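Local atomic coordinates of beta-porphyranase B (Bacteroides plebeius, PDB entry 4AWD), a protein that hydrolyses the beta-1,4 linkages between galactose and 6-sulfated L-galactose in porphyran, the sulfated polysaccharide of red seaweed, releasing mostly disaccharides. Residues A86-V91 with I99-S104; K197-Q202 with E287-E292; I265-K270 with T274-P279. One frame throughout, in Å; residues are numbered along the deposited sequence.

Contact 1 of 3, residues A86-V91 with I99-S104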
ATOM      1  N   ALA A  86      -4.368  -4.017 -16.198  1.00 10.75           N
ATOM      2  CA  ALA A  86      -5.689  -4.413 -15.717  1.00 11.86           C
ATOM      3  C   ALA A  86      -5.900  -5.923 -15.791  1.00 12.37           C
ATOM      4  O   ALA A  86      -6.499  -6.508 -14.887  1.00 12.99           O
ATOM      5  CB  ALA A  86      -6.801  -3.670 -16.492  1.00 11.52           C
ATOM      6  N   GLU A  87      -5.397  -6.546 -16.853  1.00 12.80           N
ATOM      7  CA  GLU A  87      -5.546  -7.992 -17.066  1.00 13.78           C
ATOM      8  C   GLU A  87      -4.887  -8.846 -15.982  1.00 14.40           C
ATOM      9  O   GLU A  87      -5.197 -10.039 -15.876  1.00 15.00           O
ATOM     10  CB  GLU A  87      -4.992  -8.411 -18.446  1.00 13.99           C
ATOM     11  CG  GLU A  87      -5.673  -7.763 -19.645  1.00 15.06           C
ATOM     12  CD  GLU A  87      -5.314  -6.282 -19.795  1.00 19.21           C
ATOM     13  OE1 GLU A  87      -4.213  -5.865 -19.363  1.00 19.85           O
ATOM     14  OE2 GLU A  87      -6.144  -5.521 -20.330  1.00 22.12           O
ATOM     15  N   ASN A  88      -3.984  -8.249 -15.194  1.00 14.08           N
ATOM     16  CA  ASN A  88      -3.295  -8.953 -14.107  1.00 14.31           C
ATOM     17  C   ASN A  88      -4.060  -8.948 -12.787  1.00 14.26           C
ATOM     18  O   ASN A  88      -3.593  -9.515 -11.784  1.00 13.82           O
ATOM     19  CB  ASN A  88      -1.898  -8.366 -13.874  1.00 14.67           C
ATOM     20  CG  ASN A  88      -0.923  -8.713 -14.985  1.00 14.64           C
ATOM     21  OD1 ASN A  88      -1.160  -8.425 -16.159  1.00 15.01           O
ATOM     22  ND2 ASN A  88       0.184  -9.324 -14.611  1.00 15.18           N
ATOM     23  N   VAL A  89      -5.223  -8.296 -12.804  1.00 14.08           N
ATOM     24  CA  VAL A  89      -6.066  -8.136 -11.627  1.00 14.10           C
ATOM     25  C   VAL A  89      -7.346  -8.927 -11.835  1.00 14.53           C
ATOM     26  O   VAL A  89      -8.080  -8.701 -12.806  1.00 15.04           O
ATOM     27  CB  VAL A  89      -6.408  -6.656 -11.375  1.00 13.94           C
ATOM     28  CG1 VAL A  89      -7.300  -6.506 -10.149  1.00 13.46           C
ATOM     29  CG2 VAL A  89      -5.138  -5.845 -11.202  1.00 13.62           C
ATOM     30  N   SER A  90      -7.600  -9.878 -10.950  1.00 14.52           N
ATOM     31  CA  SER A  90      -8.853 -10.599 -10.995  1.00 14.78           C
ATOM     32  C   SER A  90      -9.394 -10.815  -9.580  1.00 15.41           C
ATOM     33  O   SER A  90      -8.721 -10.508  -8.586  1.00 14.75           O
ATOM     34  CB  SER A  90      -8.667 -11.928 -11.729  1.00 14.74           C
ATOM     35  OG  SER A  90      -7.795 -12.783 -11.020  1.00 14.26           O
ATOM     36  N   VAL A  91     -10.617 -11.329  -9.510  1.00 16.17           N
ATOM     37  CA  VAL A  91     -11.244 -11.741  -8.263  1.00 17.32           C
ATOM     38  C   VAL A  91     -11.746 -13.161  -8.487  1.00 18.50           C
ATOM     39  O   VAL A  91     -12.575 -13.404  -9.360  1.00 18.93           O
ATOM     40  CB  VAL A  91     -12.446 -10.828  -7.893  1.00 17.18           C
ATOM     41  CG1 VAL A  91     -13.271 -11.453  -6.762  1.00 17.24           C
ATOM     42  CG2 VAL A  91     -11.975  -9.436  -7.515  1.00 16.64           C
ATOM     43  N   ILE A  99      -1.633 -10.866 -10.199  1.00 13.19           N
ATOM     44  CA  ILE A  99      -0.625 -11.805 -10.697  1.00 13.18           C
ATOM     45  C   ILE A  99       0.483 -11.053 -11.431  1.00 13.76           C
ATOM     46  O   ILE A  99       0.219 -10.044 -12.105  1.00 14.40           O
ATOM     47  CB  ILE A  99      -1.263 -12.952 -11.575  1.00 12.84           C
ATOM     48  CG1 ILE A  99      -0.266 -14.100 -11.808  1.00 12.69           C
ATOM     49  CG2 ILE A  99      -1.878 -12.410 -12.893  1.00 11.69           C
ATOM     50  CD1 ILE A  99      -0.850 -15.346 -12.533  1.00 10.18           C
ATOM     51  N   ASN A 100       1.721 -11.525 -11.268  1.00 13.63           N
ATOM     52  CA  ASN A 100       2.872 -11.004 -12.019  1.00 13.38           C
ATOM     53  C   ASN A 100       3.189 -11.885 -13.217  1.00 13.40           C
ATOM     54  O   ASN A 100       3.322 -13.101 -13.082  1.00 13.40           O
ATOM     55  CB  ASN A 100       4.107 -10.905 -11.123  1.00 13.43           C
ATOM     56  CG  ASN A 100       3.815 -10.211  -9.828  1.00 13.03           C
ATOM     57  OD1 ASN A 100       3.282  -9.109  -9.827  1.00 11.01           O
ATOM     58  ND2 ASN A 100       4.132 -10.862  -8.715  1.00 11.62           N
ATOM     59  N   THR A 101       3.294 -11.271 -14.389  1.00 13.24           N
ATOM     60  CA  THR A 101       3.493 -12.015 -15.625  1.00 12.89           C
ATOM     61  C   THR A 101       4.608 -11.382 -16.437  1.00 13.27           C
ATOM     62  O   THR A 101       4.933 -10.205 -16.249  1.00 13.30           O
ATOM     63  CB  THR A 101       2.219 -12.016 -16.494  1.00 12.60           C
ATOM     64  OG1 THR A 101       1.893 -10.662 -16.855  1.00 12.45           O
ATOM     65  CG2 THR A 101       1.035 -12.670 -15.750  1.00 11.68           C
ATOM     66  N   VAL A 102       5.189 -12.175 -17.330  1.00 13.33           N
ATOM     67  CA  VAL A 102       6.031 -11.670 -18.402  1.00 13.91           C
ATOM     68  C   VAL A 102       5.200 -10.719 -19.272  1.00 14.50           C
ATOM     69  O   VAL A 102       4.072 -11.031 -19.635  1.00 14.89           O
ATOM     70  CB  VAL A 102       6.577 -12.859 -19.250  1.00 14.03           C
ATOM     71  CG1 VAL A 102       7.217 -12.387 -20.527  1.00 13.15           C
ATOM     72  CG2 VAL A 102       7.573 -13.681 -18.417  1.00 13.73           C
ATOM     73  N   LEU A 103       5.735  -9.545 -19.581  1.00 15.00           N
ATOM     74  CA  LEU A 103       5.039  -8.636 -20.482  1.00 15.03           C
ATOM     75  C   LEU A 103       5.601  -8.776 -21.881  1.00 15.52           C
ATOM     76  O   LEU A 103       6.782  -8.556 -22.097  1.00 15.70           O
ATOM     77  CB  LEU A 103       5.161  -7.182 -20.014  1.00 15.17           C
ATOM     78  CG  LEU A 103       4.428  -6.197 -20.930  1.00 14.60           C
ATOM     79  CD1 LEU A 103       2.934  -6.491 -20.969  1.00 14.31           C
ATOM     80  CD2 LEU A 103       4.681  -4.801 -20.488  1.00 14.36           C
ATOM     81  N   SER A 104       4.744  -9.134 -22.830  1.00 15.87           N
ATOM     82  CA  SER A 104       5.171  -9.393 -24.198  1.00 16.19           C
ATOM     83  C   SER A 104       4.111  -8.929 -25.194  1.00 16.24           C
ATOM     84  O   SER A 104       2.964  -9.316 -25.082  1.00 16.68           O
ATOM     85  CB  SER A 104       5.451 -10.885 -24.397  1.00 16.10           C
ATOM     86  OG  SER A 104       6.053 -11.111 -25.661  1.00 15.85           O
TER

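Contact 2 of 3, residues K197-Q202 with E287-E292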
ATOM      1  N   LYS A 197      17.692  -8.710   4.454  1.00 20.45           N
ATOM      2  CA  LYS A 197      17.853 -10.165   4.602  1.00 20.31           C
ATOM      3  C   LYS A 197      16.577 -10.894   5.017  1.00 19.62           C
ATOM      4  O   LYS A 197      16.303 -12.003   4.547  1.00 19.52           O
ATOM      5  CB  LYS A 197      18.958 -10.457   5.616  1.00 20.91           C
ATOM      6  CG  LYS A 197      19.439 -11.898   5.669  1.00 23.49           C
ATOM      7  CD  LYS A 197      20.609 -12.044   6.670  1.00 28.13           C
ATOM      8  CE  LYS A 197      20.812 -13.499   7.091  1.00 29.67           C
ATOM      9  NZ  LYS A 197      20.929 -14.374   5.894  1.00 30.22           N
ATOM     10  N   THR A 198      15.810 -10.267   5.907  1.00 19.04           N
ATOM     11  CA  THR A 198      14.604 -10.866   6.481  1.00 18.11           C
ATOM     12  C   THR A 198      13.363 -10.032   6.143  1.00 17.48           C
ATOM     13  O   THR A 198      12.360 -10.077   6.875  1.00 17.38           O
ATOM     14  CB  THR A 198      14.705 -10.873   8.005  1.00 18.52           C
ATOM     15  OG1 THR A 198      15.108  -9.560   8.444  1.00 18.95           O
ATOM     16  CG2 THR A 198      15.712 -11.922   8.486  1.00 18.54           C
ATOM     17  N   TRP A 199      13.433  -9.259   5.059  1.00 15.93           N
ATOM     18  CA  TRP A 199      12.384  -8.304   4.723  1.00 15.03           C
ATOM     19  C   TRP A 199      10.998  -8.952   4.553  1.00 14.97           C
ATOM     20  O   TRP A 199       9.987  -8.318   4.828  1.00 14.08           O
ATOM     21  CB  TRP A 199      12.765  -7.553   3.462  1.00 14.41           C
ATOM     22  CG  TRP A 199      12.188  -6.185   3.344  1.00 13.77           C
ATOM     23  CD1 TRP A 199      12.451  -5.106   4.148  1.00 14.08           C
ATOM     24  CD2 TRP A 199      11.289  -5.724   2.334  1.00 12.28           C
ATOM     25  NE1 TRP A 199      11.765  -4.002   3.699  1.00 13.67           N
ATOM     26  CE2 TRP A 199      11.039  -4.355   2.591  1.00 12.33           C
ATOM     27  CE3 TRP A 199      10.667  -6.336   1.232  1.00 14.21           C
ATOM     28  CZ2 TRP A 199      10.187  -3.583   1.790  1.00 11.89           C
ATOM     29  CZ3 TRP A 199       9.814  -5.563   0.426  1.00 13.35           C
ATOM     30  CH2 TRP A 199       9.588  -4.203   0.713  1.00 13.19           C
ATOM     31  N   ASN A 200      10.976 -10.209   4.101  1.00 14.91           N
ATOM     32  CA  ASN A 200       9.757 -11.003   4.038  1.00 14.86           C
ATOM     33  C   ASN A 200       9.199 -11.455   5.396  1.00 15.28           C
ATOM     34  O   ASN A 200       8.139 -12.114   5.437  1.00 14.73           O
ATOM     35  CB  ASN A 200       9.945 -12.216   3.115  1.00 14.83           C
ATOM     36  CG  ASN A 200      10.845 -13.292   3.717  1.00 14.52           C
ATOM     37  OD1 ASN A 200      11.917 -13.002   4.255  1.00 11.39           O
ATOM     38  ND2 ASN A 200      10.405 -14.554   3.608  1.00 13.07           N
ATOM     39  N   MET A 201       9.904 -11.105   6.482  1.00 15.28           N
ATOM     40  CA  MET A 201       9.503 -11.460   7.858  1.00 16.09           C
ATOM     41  C   MET A 201       9.477 -10.266   8.805  1.00 16.01           C
ATOM     42  O   MET A 201       9.668 -10.427  10.016  1.00 15.97           O
ATOM     43  CB  MET A 201      10.426 -12.530   8.462  1.00 15.89           C
ATOM     44  CG  MET A 201      10.395 -13.845   7.729  1.00 18.75           C
ATOM     45  SD  MET A 201      11.506 -15.083   8.406  1.00 20.43           S
ATOM     46  CE  MET A 201      12.040 -15.795   6.859  1.00 24.10           C
ATOM     47  N   GLN A 202       9.256  -9.076   8.263  1.00 15.81           N
ATOM     48  CA  GLN A 202       9.256  -7.874   9.079  1.00 16.41           C
ATOM     49  C   GLN A 202       8.034  -7.039   8.721  1.00 15.89           C
ATOM     50  O   GLN A 202       7.603  -7.022   7.568  1.00 15.73           O
ATOM     51  CB  GLN A 202      10.571  -7.060   8.922  1.00 17.04           C
ATOM     52  CG  GLN A 202      11.912  -7.824   9.211  1.00 19.43           C
ATOM     53  CD  GLN A 202      12.176  -8.129  10.705  1.00 23.93           C
ATOM     54  OE1 GLN A 202      11.474  -7.614  11.576  1.00 27.70           O
ATOM     55  NE2 GLN A 202      13.197  -8.969  11.000  1.00 22.71           N
ATOM     56  N   GLU A 287       4.896  -4.543  -7.405  1.00  3.96           N
ATOM     57  CA  GLU A 287       5.909  -3.736  -8.073  1.00  2.00           C
ATOM     58  C   GLU A 287       7.299  -4.302  -8.007  1.00  2.00           C
ATOM     59  O   GLU A 287       7.590  -5.339  -7.364  1.00  2.00           O
ATOM     60  CB  GLU A 287       5.933  -2.310  -7.518  1.00  2.00           C
ATOM     61  CG  GLU A 287       6.935  -2.091  -6.395  1.00  5.29           C
ATOM     62  CD  GLU A 287       6.386  -1.154  -5.329  1.00  7.56           C
ATOM     63  OE1 GLU A 287       5.464  -1.588  -4.601  1.00  6.97           O
ATOM     64  OE2 GLU A 287       6.863   0.006  -5.235  1.00 10.06           O
ATOM     65  N   THR A 288       8.179  -3.649  -8.737  1.00  2.00           N
ATOM     66  CA  THR A 288       9.551  -4.072  -8.760  1.00  2.00           C
ATOM     67  C   THR A 288      10.370  -2.904  -8.103  1.00  2.00           C
ATOM     68  O   THR A 288      10.000  -1.710  -8.220  1.00  2.00           O
ATOM     69  CB  THR A 288       9.873  -4.520 -10.249  1.00  2.00           C
ATOM     70  OG1 THR A 288      10.768  -5.644 -10.303  1.00  2.00           O
ATOM     71  CG2 THR A 288      10.353  -3.443 -11.046  1.00  2.00           C
ATOM     72  N   TYR A 289      11.411  -3.268  -7.330  1.00  2.00           N
ATOM     73  CA  TYR A 289      12.256  -2.292  -6.594  1.00  4.98           C
ATOM     74  C   TYR A 289      13.674  -2.259  -7.147  1.00  6.90           C
ATOM     75  O   TYR A 289      14.221  -3.306  -7.499  1.00  7.67           O
ATOM     76  CB  TYR A 289      12.405  -2.695  -5.141  1.00  5.08           C
ATOM     77  CG  TYR A 289      11.168  -2.651  -4.276  1.00  8.50           C
ATOM     78  CD1 TYR A 289      10.548  -1.442  -3.960  1.00  8.15           C
ATOM     79  CD2 TYR A 289      10.663  -3.822  -3.713  1.00  8.01           C
ATOM     80  CE1 TYR A 289       9.435  -1.406  -3.136  1.00  9.72           C
ATOM     81  CE2 TYR A 289       9.561  -3.803  -2.905  1.00  9.48           C
ATOM     82  CZ  TYR A 289       8.942  -2.598  -2.609  1.00 10.54           C
ATOM     83  OH  TYR A 289       7.839  -2.602  -1.778  1.00 10.61           O
ATOM     84  N   ASP A 290      14.288  -1.071  -7.176  1.00  9.20           N
ATOM     85  CA  ASP A 290      15.655  -0.908  -7.701  1.00 10.82           C
ATOM     86  C   ASP A 290      16.692  -1.614  -6.835  1.00 11.38           C
ATOM     87  O   ASP A 290      17.788  -1.958  -7.309  1.00 12.01           O
ATOM     88  CB  ASP A 290      16.036   0.571  -7.820  1.00 10.77           C
ATOM     89  CG  ASP A 290      15.176   1.318  -8.812  1.00 13.42           C
ATOM     90  OD1 ASP A 290      14.496   0.653  -9.643  1.00 13.19           O
ATOM     91  OD2 ASP A 290      15.190   2.582  -8.765  1.00 15.00           O
ATOM     92  N   TRP A 291      16.355  -1.827  -5.568  1.00 11.94           N
ATOM     93  CA  TRP A 291      17.286  -2.472  -4.635  1.00 12.10           C
ATOM     94  C   TRP A 291      17.167  -3.989  -4.662  1.00 12.79           C
ATOM     95  O   TRP A 291      17.880  -4.683  -3.938  1.00 13.40           O
ATOM     96  CB  TRP A 291      17.134  -1.921  -3.228  1.00 11.71           C
ATOM     97  CG  TRP A 291      15.720  -1.841  -2.722  1.00 12.58           C
ATOM     98  CD1 TRP A 291      14.928  -0.735  -2.708  1.00 12.32           C
ATOM     99  CD2 TRP A 291      14.945  -2.900  -2.132  1.00 12.03           C
ATOM    100  NE1 TRP A 291      13.708  -1.032  -2.144  1.00 12.93           N
ATOM    101  CE2 TRP A 291      13.691  -2.355  -1.786  1.00 13.73           C
ATOM    102  CE3 TRP A 291      15.191  -4.252  -1.859  1.00 12.65           C
ATOM    103  CZ2 TRP A 291      12.674  -3.121  -1.178  1.00 14.83           C
ATOM    104  CZ3 TRP A 291      14.181  -5.017  -1.271  1.00 13.32           C
ATOM    105  CH2 TRP A 291      12.938  -4.447  -0.933  1.00 13.25           C
ATOM    106  N   GLU A 292      16.281  -4.505  -5.512  1.00 13.45           N
ATOM    107  CA  GLU A 292      16.184  -5.947  -5.758  1.00 14.18           C
ATOM    108  C   GLU A 292      16.159  -6.191  -7.262  1.00 14.46           C
ATOM    109  O   GLU A 292      15.107  -6.418  -7.855  1.00 14.37           O
ATOM    110  CB  GLU A 292      14.952  -6.563  -5.062  1.00 14.04           C
ATOM    111  CG  GLU A 292      14.766  -8.075  -5.235  1.00 14.22           C
ATOM    112  CD  GLU A 292      16.023  -8.909  -4.947  1.00 16.01           C
ATOM    113  OE1 GLU A 292      16.818  -9.113  -5.893  1.00 15.59           O
ATOM    114  OE2 GLU A 292      16.200  -9.400  -3.797  1.00 15.41           O
TER

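Contact 3 of 3, residues I265-K270 with T274-P279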
ATOM      1  N   ILE A 265       4.008   5.272  14.181  1.00 16.00           N
ATOM      2  CA  ILE A 265       4.807   6.282  13.523  1.00 16.26           C
ATOM      3  C   ILE A 265       4.109   7.624  13.629  1.00 16.65           C
ATOM      4  O   ILE A 265       2.953   7.760  13.228  1.00 16.81           O
ATOM      5  CB  ILE A 265       5.123   5.947  12.041  1.00 16.33           C
ATOM      6  CG1 ILE A 265       5.865   4.608  11.926  1.00 16.30           C
ATOM      7  CG2 ILE A 265       5.926   7.077  11.406  1.00 15.23           C
ATOM      8  CD1 ILE A 265       6.166   4.173  10.497  1.00 16.47           C
ATOM      9  N   LYS A 266       4.808   8.608  14.188  1.00 17.30           N
ATOM     10  CA  LYS A 266       4.364   9.989  14.109  1.00 18.27           C
ATOM     11  C   LYS A 266       4.987  10.577  12.849  1.00 18.16           C
ATOM     12  O   LYS A 266       6.202  10.760  12.805  1.00 18.58           O
ATOM     13  CB  LYS A 266       4.806  10.784  15.344  1.00 18.84           C
ATOM     14  CG  LYS A 266       4.572  10.090  16.705  1.00 21.11           C
ATOM     15  CD  LYS A 266       3.122  10.099  17.161  1.00 23.67           C
ATOM     16  CE  LYS A 266       2.806  11.303  18.050  1.00 26.71           C
ATOM     17  NZ  LYS A 266       1.312  11.492  18.231  1.00 26.70           N
ATOM     18  N   PRO A 267       4.174  10.851  11.804  1.00 18.02           N
ATOM     19  CA  PRO A 267       4.769  11.397  10.577  1.00 17.59           C
ATOM     20  C   PRO A 267       5.380  12.766  10.858  1.00 17.42           C
ATOM     21  O   PRO A 267       4.941  13.465  11.787  1.00 17.21           O
ATOM     22  CB  PRO A 267       3.578  11.513   9.612  1.00 17.30           C
ATOM     23  CG  PRO A 267       2.533  10.619  10.159  1.00 17.37           C
ATOM     24  CD  PRO A 267       2.717  10.659  11.659  1.00 18.17           C
ATOM     25  N   THR A 268       6.386  13.124  10.067  1.00 17.02           N
ATOM     26  CA  THR A 268       7.259  14.254  10.370  1.00 17.18           C
ATOM     27  C   THR A 268       6.542  15.608  10.291  1.00 17.61           C
ATOM     28  O   THR A 268       5.744  15.857   9.380  1.00 16.95           O
ATOM     29  CB  THR A 268       8.528  14.241   9.477  1.00 17.02           C
ATOM     30  OG1 THR A 268       9.276  15.449   9.666  1.00 17.42           O
ATOM     31  CG2 THR A 268       8.155  14.126   8.033  1.00 15.81           C
ATOM     32  N   THR A 269       6.839  16.464  11.266  1.00 18.23           N
ATOM     33  CA  THR A 269       6.222  17.776  11.363  1.00 19.08           C
ATOM     34  C   THR A 269       7.134  18.855  10.771  1.00 20.03           C
ATOM     35  O   THR A 269       6.943  20.060  11.031  1.00 19.95           O
ATOM     36  CB  THR A 269       5.884  18.134  12.810  1.00 19.11           C
ATOM     37  OG1 THR A 269       7.076  18.037  13.614  1.00 19.40           O
ATOM     38  CG2 THR A 269       4.812  17.212  13.348  1.00 17.71           C
ATOM     39  N   LYS A 270       8.104  18.420   9.961  1.00 20.46           N
ATOM     40  CA  LYS A 270       9.066  19.337   9.376  1.00 21.36           C
ATOM     41  C   LYS A 270       8.370  20.491   8.663  1.00 21.57           C
ATOM     42  O   LYS A 270       8.709  21.655   8.881  1.00 22.06           O
ATOM     43  CB  LYS A 270      10.016  18.616   8.414  1.00 21.99           C
ATOM     44  CG  LYS A 270      11.254  19.438   8.038  1.00 22.35           C
ATOM     45  CD  LYS A 270      12.243  18.613   7.222  1.00 24.26           C
ATOM     46  CE  LYS A 270      13.365  19.490   6.687  1.00 24.48           C
ATOM     47  NZ  LYS A 270      14.313  18.719   5.847  1.00 25.35           N
ATOM     48  N   THR A 274       0.520  19.416  11.235  1.00 20.32           N
ATOM     49  CA  THR A 274      -0.535  18.440  11.001  1.00 19.62           C
ATOM     50  C   THR A 274      -0.338  17.711   9.656  1.00 19.24           C
ATOM     51  O   THR A 274      -1.182  17.832   8.759  1.00 19.11           O
ATOM     52  CB  THR A 274      -1.920  19.123  11.022  1.00 19.96           C
ATOM     53  OG1 THR A 274      -1.941  20.195  10.068  1.00 19.72           O
ATOM     54  CG2 THR A 274      -2.254  19.668  12.420  1.00 19.32           C
ATOM     55  N   PRO A 275       0.772  16.942   9.515  1.00 18.52           N
ATOM     56  CA  PRO A 275       1.164  16.424   8.191  1.00 18.00           C
ATOM     57  C   PRO A 275       0.158  15.476   7.527  1.00 17.89           C
ATOM     58  O   PRO A 275       0.087  15.440   6.288  1.00 18.29           O
ATOM     59  CB  PRO A 275       2.485  15.697   8.468  1.00 17.83           C
ATOM     60  CG  PRO A 275       2.448  15.374   9.920  1.00 17.99           C
ATOM     61  CD  PRO A 275       1.716  16.511  10.565  1.00 17.94           C
ATOM     62  N   PHE A 276      -0.604  14.723   8.320  1.00 17.13           N
ATOM     63  CA  PHE A 276      -1.592  13.797   7.746  1.00 16.73           C
ATOM     64  C   PHE A 276      -3.043  14.271   7.856  1.00 16.58           C
ATOM     65  O   PHE A 276      -3.953  13.473   8.078  1.00 16.44           O
ATOM     66  CB  PHE A 276      -1.414  12.366   8.287  1.00 16.56           C
ATOM     67  CG  PHE A 276      -0.353  11.573   7.561  1.00 15.95           C
ATOM     68  CD1 PHE A 276       0.791  12.195   7.063  1.00 14.79           C
ATOM     69  CD2 PHE A 276      -0.490  10.202   7.391  1.00 16.12           C
ATOM     70  CE1 PHE A 276       1.767  11.468   6.394  1.00 14.81           C
ATOM     71  CE2 PHE A 276       0.480   9.468   6.719  1.00 15.95           C
ATOM     72  CZ  PHE A 276       1.613  10.107   6.216  1.00 14.90           C
ATOM     73  N   ASP A 277      -3.242  15.576   7.666  1.00 16.43           N
ATOM     74  CA  ASP A 277      -4.572  16.177   7.730  1.00 16.55           C
ATOM     75  C   ASP A 277      -5.348  16.116   6.405  1.00 16.11           C
ATOM     76  O   ASP A 277      -6.341  16.822   6.233  1.00 16.16           O
ATOM     77  CB  ASP A 277      -4.507  17.621   8.253  1.00 16.59           C
ATOM     78  CG  ASP A 277      -3.655  18.542   7.379  1.00 18.16           C
ATOM     79  OD1 ASP A 277      -3.254  18.143   6.251  1.00 16.44           O
ATOM     80  OD2 ASP A 277      -3.371  19.683   7.846  1.00 19.88           O
ATOM     81  N   ARG A 278      -4.894  15.281   5.478  1.00 15.48           N
ATOM     82  CA  ARG A 278      -5.574  15.137   4.198  1.00 15.46           C
ATOM     83  C   ARG A 278      -5.984  13.686   3.927  1.00 15.19           C
ATOM     84  O   ARG A 278      -5.191  12.760   4.150  1.00 15.29           O
ATOM     85  CB  ARG A 278      -4.687  15.617   3.060  1.00 15.59           C
ATOM     86  CG  ARG A 278      -4.545  17.116   2.908  1.00 15.90           C
ATOM     87  CD  ARG A 278      -3.632  17.378   1.710  1.00 15.84           C
ATOM     88  NE  ARG A 278      -4.149  16.669   0.536  1.00 15.88           N
ATOM     89  CZ  ARG A 278      -3.421  16.270  -0.505  1.00 15.51           C
ATOM     90  NH1 ARG A 278      -2.108  16.505  -0.559  1.00 13.67           N
ATOM     91  NH2 ARG A 278      -4.022  15.641  -1.504  1.00 13.87           N
ATOM     92  N   PRO A 279      -7.210  13.484   3.410  1.00 14.73           N
ATOM     93  CA  PRO A 279      -7.684  12.134   3.092  1.00 14.01           C
ATOM     94  C   PRO A 279      -6.905  11.497   1.921  1.00 13.82           C
ATOM     95  O   PRO A 279      -6.143  12.192   1.217  1.00 13.23           O
ATOM     96  CB  PRO A 279      -9.141  12.374   2.710  1.00 14.30           C
ATOM     97  CG  PRO A 279      -9.126  13.766   2.093  1.00 14.46           C
ATOM     98  CD  PRO A 279      -8.156  14.529   2.951  1.00 14.45           C
TER

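Contact 1 of 3, residues A86-V91 with I99-S104
N88 and I99 come closest along the two backbones, their CA atoms 5.2 Å apart, where a short 3-10 turn (86-88) hands over to strand 89-92. At this point I99 N donates to N88 O over 2.9 Å, a nearly straight bond lying in the carbonyl plane. The turn is closed on its own side by V89 N bonding to A86 O. Before N88 the 3-10 turn leads the chain off the strand, and after it the pairing runs on to residues ahead of I99, so this is the one backbone bond between the two segments.

A side chain, the amide of N88, adds to it. Its CG stands anti to the carbonyl carbon (chi1 -72°), which sends the NH2 group across toward the opposing main chain. ND2 serves two acceptors: I99 O at 2.6 Å and T101 OG1 at 3.1 Å. Both lie close to the amide plane, as expected if each N-H of the group is used, and together they fix the rotation of the amide. On the acceptor side, ND2 sits 38° above the carbonyl plane of I99, away from the lone-pair positions. The amide thus supplies the second bond of the N88-I99 pair, in place of the backbone N of N88, and I99 is gripped at both its N and its O by one residue. CG2 of I99 rests 3.5 Å from N88 O, and the methyl CG2 of T101 lies 3.6 Å from N88 ND2.

The contact closes the open end of the antiparallel hairpin formed by strands 89-92 and 95-107, whose pairing continues through S90 and R97. Further along the same edge strand 117-126 takes over as partner, T101 bonding to A120, which the side chain of N88 also touches; N100 bonds to S307 from the opposite edge.

Contact 2 of 3, residues K197-Q202 with E287-E292
W199, with CG anti to its backbone N (chi1 -152°), extends its indole out of the loop 197-202 toward the turn that carries Y289 and W291. There CG of W291 lies between the backbone N and the carbonyl carbon (chi1 48°), which brings its ring to the indole of W199.

W291 presents the edge of its six-membered ring to one face of W199 in a T-shaped pair, with six-membered-ring centroids 4.8 Å apart and planes at 79°. Its CH2 does most of the touching, coming within 3.6 Å of W199 CZ3. Y289 approaches elsewhere, at the rim of W199: Y289 OH lies in the indole plane, 3.4 Å from W199 CH2, and Y289 CE2 is 3.6 Å from the same carbon. The two rings are almost perpendicular but meet obliquely.

These three rings form an aromatic cluster joining two loops of the GH16 fold, and W195 extends it by edge-to-face pairs with both W199 and W291. A type I turn from Y289 to E292, closed by E292 N bonding to Y289 O at 3.1 Å, brings W291 back beside Y289; W291 CZ2 lies over one face of the tyrosine near its rim, and Y289 CB over the rim of a W291 face.

Y289 OH is hydrogen-bonded to E181, the probable proton donor, while E287, a probable substrate-binding residue, forms a salt bridge with R79 and a hydrogen bond with a bound glycerol.

Contact 3 of 3, residues I265-K270 with T274-P279
P267 stands on the face of F276 with its CB-CG edge, in a proline-aromatic CH-pi contact within the irregular connection between strands 260-265 and 281-285 of the GH16 fold. P267 CG stands 3.8 Å from the F276 ring centroid and only 6° off the ring normal, so the carbon is centred over the face. P267 CB leans toward one side of the ring, 3.7 Å from F276 CE1. The phenyl group reaches this place because its CG lies beside the backbone N (chi1 -83°), the end of the side chain turning back toward the other segment. T207 of strand 204-213 touches both P267 and F276, and Q175 and L177 of strand 168-182 also touch the phenyl group, so this half of the contact is buried.

P275 extends the packed side: its CG meets P267 CB at 4.0 Å and the carbonyl oxygen T268 O at 3.4 Å.

Toward T269 and K270 the contact thins out into exposed loop. T269 reaches the other segment by CG2, 4.2 Å from P275 CD; the side chain of T268 leaves away from the other segment, and its OG1 accepts from K270 N in an ST turn. At the exposed D277, a type I turn begun by T274 has only a weak backbone bond, and its side chains supplement it: T274 OG1 donates to D277 OD2 over 2.7 Å, from above the carboxylate plane.

In the fold
Contact 2 is the one at the active site, with the side chain of Y289 about 3 Å from that of E181, the probable proton donor, and about 5 Å from a bound glycerol. Contact 1 lies to one side: its centre is 20 Å from that of contact 2, with nearest atoms about 5 Å apart, and the side chain of N100 comes about 8 Å from that of E287. Contact 3 lies across the chain's centre from contact 1, their centres 34 Å apart. It probably backs the strand that carries E176, the probable nucleophile, whose side chain is about 6 Å from that of F276. In sequence, contact 3 is nested within the loop closed by contact 2, their centres 26 Å apart.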